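Local coordinates for protein translocated intimin receptor Tir (Escherichia coli, PDB 2ZQK) that serves as the host-membrane receptor for bacterial intimin, letting the bacterium attach tightly to the host cell and triggering actin pedestal formation, at residues Ala11-Asp14 with Gln15-Glu19; Asn30-Glu33 with Leu34-Ile38; Val48-Ile51 with Glu52-Lys56. All coordinates share one frame; numbering follows the deposited sequence.

From the N terminus, contact 1 (residues 11-19) is one stretch of helix 7-21, contact 2 (residues 30-38) is the tip of the hairpin formed by strands 27-31 and 37-40, and contact 3 (residues 48-56) lies on helix 45-67. They occur in series, none within or across another. Only contact 2 closes a loop, a tight reversal; the other two are helical turns. Contacts 1 and 3 touch, their centres about 10 Å apart, because the two helices pack together. Contact 2 stands apart, its centre about 27 Å from that of contact 1 and 29 Å from that of contact 3. Contacts 1 and 2 both reach the second subunit.

Contact 1 of 3, residues Ala11-Asp14 with Gln15-Glu19; sequences ATRD and QLTKE
Two donors of Thr17 converge on Arg13 O: the hydroxyl OG1 at 2.7 Å and the backbone N at 2.9 Å. This is an alpha-helical turn with an added side-chain bond to the carbonyl four residues back. The donors arrive on opposite faces of the carbonyl plane, each tilted from it by about 30°. The first torsion of Thr17 (chi1 -64°), which sets OG1 beside the backbone N and opposite the carbonyl carbon, brings the hydroxyl to Arg13 O one turn back. The regular ladder runs around this double grip. Leu16 N meets Thr12 O at 2.8 Å in a nearly straight bond, Gln15 N reaches Ala11 O at 3.0 Å, and Lys18 N reaches Asp14 O at 2.8 Å.

The side of the helix carrying Thr12 and Leu16 faces helix 45-67. Thr12 OG1 is turned to its own helix, bonded to Thr8 O, which leaves the methyl CG2 for apolar contact beyond; Leu16 leans on Ile51 and Gln54. Arg13 NE makes a long, weak ion pair with Glu52 on that helix. Asp14 OD1 pairs with Lys18 NZ of the second subunit, and Lys18 NZ with Asp14 OD1 of that subunit, both pairs long and weak. Within the turn, Thr12 and Leu16 run side by side in the same direction, with Leu16 CG 4.1 Å from Thr12 CG2.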
loop_
_atom_site.group_PDB
_atom_site.type_symbol
_atom_site.label_atom_id
_atom_site.label_comp_id
_atom_site.label_asym_id
_atom_site.label_seq_id
_atom_site.Cartn_x
_atom_site.Cartn_y
_atom_site.Cartn_z
ATOM N N ALA B 11 32.738 -17.500 6.142
ATOM C CA ALA B 11 32.481 -16.076 6.337
ATOM C C ALA B 11 32.068 -15.479 5.009
ATOM O O ALA B 11 31.045 -14.799 4.924
ATOM C CB ALA B 11 33.724 -15.371 6.850
ATOM N N THR B 12 32.870 -15.735 3.976
ATOM C CA THR B 12 32.583 -15.239 2.637
ATOM C C THR B 12 31.168 -15.637 2.221
ATOM O O THR B 12 30.348 -14.778 1.873
ATOM C CB THR B 12 33.581 -15.796 1.610
ATOM O OG1 THR B 12 34.883 -15.269 1.878
ATOM C CG2 THR B 12 33.178 -15.403 0.201
ATOM N N ARG B 13 30.876 -16.937 2.262
ATOM C CA ARG B 13 29.548 -17.430 1.902
ATOM C C ARG B 13 28.433 -16.639 2.582
ATOM O O ARG B 13 27.438 -16.295 1.945
ATOM C CB ARG B 13 29.414 -18.895 2.279
ATOM C CG ARG B 13 27.987 -19.407 2.263
ATOM C CD ARG B 13 27.846 -20.504 1.237
ATOM N NE ARG B 13 29.015 -21.373 1.264
ATOM C CZ ARG B 13 29.373 -22.109 2.310
ATOM N NH1 ARG B 13 28.643 -22.092 3.418
ATOM N NH2 ARG B 13 30.478 -22.840 2.257
ATOM N N ASP B 14 28.596 -16.367 3.878
ATOM C CA ASP B 14 27.597 -15.606 4.627
ATOM C C ASP B 14 27.456 -14.224 4.035
ATOM O O ASP B 14 26.357 -13.767 3.755
ATOM C CB ASP B 14 27.986 -15.444 6.102
ATOM C CG ASP B 14 27.818 -16.722 6.911
ATOM O OD1 ASP B 14 26.889 -17.514 6.622
ATOM O OD2 ASP B 14 28.612 -16.916 7.860
ATOM N N GLN B 15 28.588 -13.566 3.845
ATOM C CA GLN B 15 28.612 -12.223 3.301
ATOM C C GLN B 15 27.977 -12.123 1.918
ATOM O O GLN B 15 27.120 -11.267 1.679
ATOM C CB GLN B 15 30.041 -11.733 3.238
ATOM C CG GLN B 15 30.177 -10.338 2.723
ATOM C CD GLN B 15 31.532 -10.118 2.109
ATOM O OE1 GLN B 15 32.565 -10.313 2.763
ATOM N NE2 GLN B 15 31.548 -9.722 0.837
ATOM N N LEU B 16 28.395 -12.991 1.004
ATOM C CA LEU B 16 27.838 -12.971 -0.343
ATOM C C LEU B 16 26.354 -13.310 -0.342
ATOM O O LEU B 16 25.578 -12.731 -1.110
ATOM C CB LEU B 16 28.596 -13.936 -1.246
ATOM C CG LEU B 16 30.014 -13.460 -1.597
ATOM C CD1 LEU B 16 30.865 -14.646 -2.023
ATOM C CD2 LEU B 16 29.957 -12.402 -2.698
ATOM N N THR B 17 25.947 -14.235 0.522
ATOM C CA THR B 17 24.540 -14.598 0.589
ATOM C C THR B 17 23.765 -13.397 1.071
ATOM O O THR B 17 22.791 -12.985 0.422
ATOM C CB THR B 17 24.286 -15.756 1.553
ATOM O OG1 THR B 17 24.944 -16.934 1.063
ATOM C CG2 THR B 17 22.785 -16.023 1.675
ATOM N N LYS B 18 24.208 -12.832 2.203
ATOM C CA LYS B 18 23.564 -11.654 2.788
ATOM C C LYS B 18 23.437 -10.546 1.753
ATOM O O LYS B 18 22.353 -9.982 1.562
ATOM C CB LYS B 18 24.359 -11.105 3.967
ATOM C CG LYS B 18 23.731 -9.830 4.580
ATOM C CD LYS B 18 24.783 -8.875 5.100
ATOM C CE LYS B 18 25.677 -8.422 3.966
ATOM N NZ LYS B 18 26.882 -7.664 4.411
ATOM N N GLU B 19 24.547 -10.235 1.095
ATOM C CA GLU B 19 24.540 -9.198 0.078
ATOM C C GLU B 19 23.544 -9.478 -1.040
ATOM O O GLU B 19 22.768 -8.594 -1.412
ATOM C CB GLU B 19 25.938 -9.017 -0.508
ATOM C CG GLU B 19 26.849 -8.198 0.381
ATOM C CD GLU B 19 28.269 -8.094 -0.137
ATOM O OE1 GLU B 19 29.083 -7.438 0.545
ATOM O OE2 GLU B 19 28.576 -8.659 -1.210
#

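Contact 2 of 3, residues Asn30-Glu33 with Leu34-Ile38; sequences NIDE and LGNAI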
loop_
_atom_site.group_PDB
_atom_site.type_symbol
_atom_site.label_atom_id
_atom_site.label_comp_id
_atom_site.label_asym_id
_atom_site.label_seq_id
_atom_site.Cartn_x
_atom_site.Cartn_y
_atom_site.Cartn_z
ATOM N N ASN B 30 7.086 -16.428 -3.678
ATOM C CA ASN B 30 5.898 -17.253 -3.522
ATOM C C ASN B 30 4.622 -16.558 -3.906
ATOM O O ASN B 30 3.773 -16.315 -3.055
ATOM C CB ASN B 30 5.761 -17.724 -2.091
ATOM C CG ASN B 30 6.376 -19.077 -1.878
ATOM O OD1 ASN B 30 6.764 -19.429 -0.751
ATOM N ND2 ASN B 30 6.461 -19.866 -2.961
ATOM N N ILE B 31 4.489 -16.268 -5.198
ATOM C CA ILE B 31 3.318 -15.611 -5.779
ATOM C C ILE B 31 1.974 -16.247 -5.399
ATOM O O ILE B 31 1.725 -17.408 -5.704
ATOM C CB ILE B 31 3.430 -15.644 -7.310
ATOM C CG1 ILE B 31 4.798 -15.092 -7.733
ATOM C CG2 ILE B 31 2.240 -14.938 -7.937
ATOM C CD1 ILE B 31 4.927 -14.819 -9.201
ATOM N N ASP B 32 1.097 -15.503 -4.740
ATOM C CA ASP B 32 -0.202 -16.076 -4.381
ATOM C C ASP B 32 -1.257 -15.865 -5.468
ATOM O O ASP B 32 -0.941 -15.517 -6.603
ATOM C CB ASP B 32 -0.724 -15.521 -3.037
ATOM C CG ASP B 32 -0.869 -13.996 -3.017
ATOM O OD1 ASP B 32 -1.116 -13.362 -4.072
ATOM O OD2 ASP B 32 -0.753 -13.427 -1.915
ATOM N N GLU B 33 -2.512 -16.076 -5.102
ATOM C CA GLU B 33 -3.633 -15.939 -6.026
ATOM C C GLU B 33 -3.843 -14.523 -6.572
ATOM O O GLU B 33 -4.095 -14.336 -7.765
ATOM C CB GLU B 33 -4.920 -16.427 -5.343
ATOM C CG GLU B 33 -4.817 -16.610 -3.818
ATOM C CD GLU B 33 -3.855 -17.732 -3.401
ATOM O OE1 GLU B 33 -3.974 -18.857 -3.938
ATOM O OE2 GLU B 33 -2.986 -17.495 -2.528
ATOM N N LEU B 34 -3.748 -13.540 -5.681
ATOM C CA LEU B 34 -3.931 -12.137 -6.012
ATOM C C LEU B 34 -2.796 -11.565 -6.843
ATOM O O LEU B 34 -2.918 -10.481 -7.386
ATOM C CB LEU B 34 -4.079 -11.330 -4.723
ATOM C CG LEU B 34 -5.326 -11.640 -3.902
ATOM C CD1 LEU B 34 -5.362 -10.759 -2.669
ATOM C CD2 LEU B 34 -6.558 -11.398 -4.760
ATOM N N GLY B 35 -1.687 -12.284 -6.929
ATOM C CA GLY B 35 -0.574 -11.804 -7.724
ATOM C C GLY B 35 0.576 -11.396 -6.834
ATOM O O GLY B 35 1.633 -10.963 -7.311
ATOM N N ASN B 36 0.382 -11.566 -5.531
ATOM C CA ASN B 36 1.389 -11.182 -4.554
ATOM C C ASN B 36 2.621 -12.094 -4.452
ATOM O O ASN B 36 2.566 -13.157 -3.859
ATOM C CB ASN B 36 0.725 -11.032 -3.172
ATOM C CG ASN B 36 -0.170 -9.793 -3.076
ATOM O OD1 ASN B 36 0.259 -8.688 -3.411
ATOM N ND2 ASN B 36 -1.406 -9.974 -2.614
ATOM N N ALA B 37 3.735 -11.664 -5.027
ATOM C CA ALA B 37 4.967 -12.434 -4.970
ATOM C C ALA B 37 5.649 -12.298 -3.606
ATOM O O ALA B 37 6.564 -11.488 -3.460
ATOM C CB ALA B 37 5.911 -11.945 -6.041
ATOM N N ILE B 38 5.256 -13.077 -2.604
ATOM C CA ILE B 38 5.915 -12.916 -1.311
ATOM C C ILE B 38 7.250 -13.661 -1.192
ATOM O O ILE B 38 7.360 -14.822 -1.537
ATOM C CB ILE B 38 4.970 -13.311 -0.152
ATOM C CG1 ILE B 38 4.974 -14.829 0.053
ATOM C CG2 ILE B 38 3.560 -12.773 -0.451
ATOM C CD1 ILE B 38 4.089 -15.329 1.186
#
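Asp32 OD1 reaches across the turn to the backbone of its far side, accepting Asn36 N at 2.8 Å and, more weakly, Gly35 N at 3.1 Å. The Asn36 donor stands above the carboxylate plane, 44° out of it. Placement of the carboxylate follows from chi1 of 58°, where CG sits between the backbone N and the carbonyl carbon and is swung over the loop. The same two residues are joined again through the main chain, Asp32 N giving its hydrogen to Asn36 O at 2.9 Å. A weak bond from Gly35 N to Asp32 O, 3.3 Å long, completes the reversal.

Further down, Asn30 N bonds to Ile38 O at 2.7 Å. Ile31 and Ala37 face each other with CG1 against CB at 3.7 Å, and Ile31 CA approaches Asn36 O in a CA-H...O contact. Ala37 itself centres an inverse gamma turn.

Asn36 finds its amide partners elsewhere: it bonds to Asn36 and Ala37 of the second subunit, and its ND2 to a polar side chain of another protein chain, so this tip lies at an interface, consistent with a part in intimin recognition. Helical backbone angles at Glu33 and Leu34, then positive phi (110°) at Gly35, describe a type I turn plus G1 bulge, the motif that closes a 3:5 beta hairpin.

Contact 3 of 3, residues Val48-Ile51 with Glu52-Lys56; sequences VANI and EEQAK
Val48-Ile51 and Glu52-Lys56 form consecutive turns of helix 45-67, joined by i to i+4 backbone bonds of unequal quality. Ala55 N to Ile51 O is 2.8 Å and nearly straight (172°), and Glu52 N to Val48 O is 2.9 Å. The two between them, Glu53 N to Ala49 O and Gln54 N to Asn50 O, are both weak at 3.4 Å.

Among the side chains, Glu52 rests CB on the carbonyls of the previous turn, 3.3 Å from both Val48 O and Ala49 O. Its chain bends beyond CG, and the carboxylate makes a long, weak ion pair with Arg13 of helix 7-21. Asn50 and Gln54 run at a slant to each other, their amide planes 66° apart, and Gln54 also packs on Leu16 of that helix. Ile51 and Ala55 are buried, Ala55 CB lying 3.7 Å from Ile51 O, on the side that meets helix 7-21; there Ala55 touches Arg13.

Lys56 NZ and Glu53 OE2 make a salt bridge of 2.8 Å about one turn apart, the Lys56 side chain also touching Glu9 of helix 7-21. The chemistry is thus that of a buried apolar strip, Ile51 and Ala55, bordered by the polar side chains of Glu52, Gln54 and Lys56.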
loop_
_atom_site.group_PDB
_atom_site.type_symbol
_atom_site.label_atom_id
_atom_site.label_comp_id
_atom_site.label_asym_id
_atom_site.label_seq_id
_atom_site.Cartn_x
_atom_site.Cartn_y
_atom_site.Cartn_z
ATOM N N VAL B 48 22.950 -19.138 -5.536
ATOM C CA VAL B 48 23.479 -20.120 -4.595
ATOM C C VAL B 48 24.712 -20.802 -5.193
ATOM O O VAL B 48 25.781 -20.829 -4.573
ATOM C CB VAL B 48 22.443 -21.206 -4.272
ATOM C CG1 VAL B 48 23.004 -22.181 -3.267
ATOM C CG2 VAL B 48 21.183 -20.572 -3.739
ATOM N N ALA B 49 24.560 -21.341 -6.403
ATOM C CA ALA B 49 25.667 -22.016 -7.078
ATOM C C ALA B 49 26.852 -21.096 -7.327
ATOM O O ALA B 49 27.993 -21.455 -7.030
ATOM C CB ALA B 49 25.204 -22.595 -8.382
ATOM N N ASN B 50 26.587 -19.914 -7.873
ATOM C CA ASN B 50 27.654 -18.961 -8.160
ATOM C C ASN B 50 28.342 -18.489 -6.889
ATOM O O ASN B 50 29.556 -18.321 -6.873
ATOM C CB ASN B 50 27.117 -17.761 -8.953
ATOM C CG ASN B 50 28.223 -16.821 -9.423
ATOM O OD1 ASN B 50 28.691 -15.964 -8.667
ATOM N ND2 ASN B 50 28.654 -16.986 -10.670
ATOM N N ILE B 51 27.580 -18.273 -5.823
ATOM C CA ILE B 51 28.176 -17.842 -4.564
ATOM C C ILE B 51 29.095 -18.952 -4.052
ATOM O O ILE B 51 30.258 -18.713 -3.694
ATOM C CB ILE B 51 27.097 -17.572 -3.500
ATOM C CG1 ILE B 51 26.283 -16.338 -3.890
ATOM C CG2 ILE B 51 27.739 -17.399 -2.137
ATOM C CD1 ILE B 51 25.105 -16.078 -2.993
ATOM N N GLU B 52 28.565 -20.170 -4.033
ATOM C CA GLU B 52 29.304 -21.339 -3.568
ATOM C C GLU B 52 30.742 -21.385 -4.091
ATOM O O GLU B 52 31.672 -21.709 -3.347
ATOM C CB GLU B 52 28.559 -22.604 -3.988
ATOM C CG GLU B 52 28.950 -23.822 -3.201
ATOM C CD GLU B 52 28.863 -23.577 -1.714
ATOM O OE1 GLU B 52 27.809 -23.079 -1.254
ATOM O OE2 GLU B 52 29.849 -23.883 -1.008
ATOM N N GLU B 53 30.916 -21.071 -5.375
ATOM C CA GLU B 53 32.235 -21.063 -5.998
ATOM C C GLU B 53 33.083 -19.964 -5.407
ATOM O O GLU B 53 34.219 -20.209 -5.011
ATOM C CB GLU B 53 32.119 -20.854 -7.508
ATOM C CG GLU B 53 31.425 -21.997 -8.198
ATOM C CD GLU B 53 32.042 -23.312 -7.806
ATOM O OE1 GLU B 53 33.187 -23.581 -8.228
ATOM O OE2 GLU B 53 31.387 -24.063 -7.054
ATOM N N GLN B 54 32.530 -18.750 -5.364
ATOM C CA GLN B 54 33.220 -17.590 -4.804
ATOM C C GLN B 54 33.709 -17.923 -3.398
ATOM O O GLN B 54 34.873 -17.682 -3.058
ATOM C CB GLN B 54 32.276 -16.390 -4.743
ATOM C CG GLN B 54 32.084 -15.662 -6.056
ATOM C CD GLN B 54 31.142 -14.477 -5.926
ATOM O OE1 GLN B 54 29.916 -14.636 -5.878
ATOM N NE2 GLN B 54 31.714 -13.278 -5.853
ATOM N N ALA B 55 32.811 -18.470 -2.581
ATOM C CA ALA B 55 33.162 -18.865 -1.227
ATOM C C ALA B 55 34.402 -19.780 -1.260
ATOM O O ALA B 55 35.343 -19.597 -0.489
ATOM C CB ALA B 55 31.989 -19.585 -0.586
ATOM N N LYS B 56 34.407 -20.755 -2.166
ATOM C CA LYS B 56 35.533 -21.673 -2.282
ATOM C C LYS B 56 36.812 -21.010 -2.765
ATOM O O LYS B 56 37.901 -21.407 -2.361
ATOM C CB LYS B 56 35.216 -22.822 -3.244
ATOM C CG LYS B 56 34.076 -23.731 -2.846
ATOM C CD LYS B 56 34.280 -25.107 -3.467
ATOM C CE LYS B 56 32.986 -25.892 -3.563
ATOM N NZ LYS B 56 32.158 -25.418 -4.713
#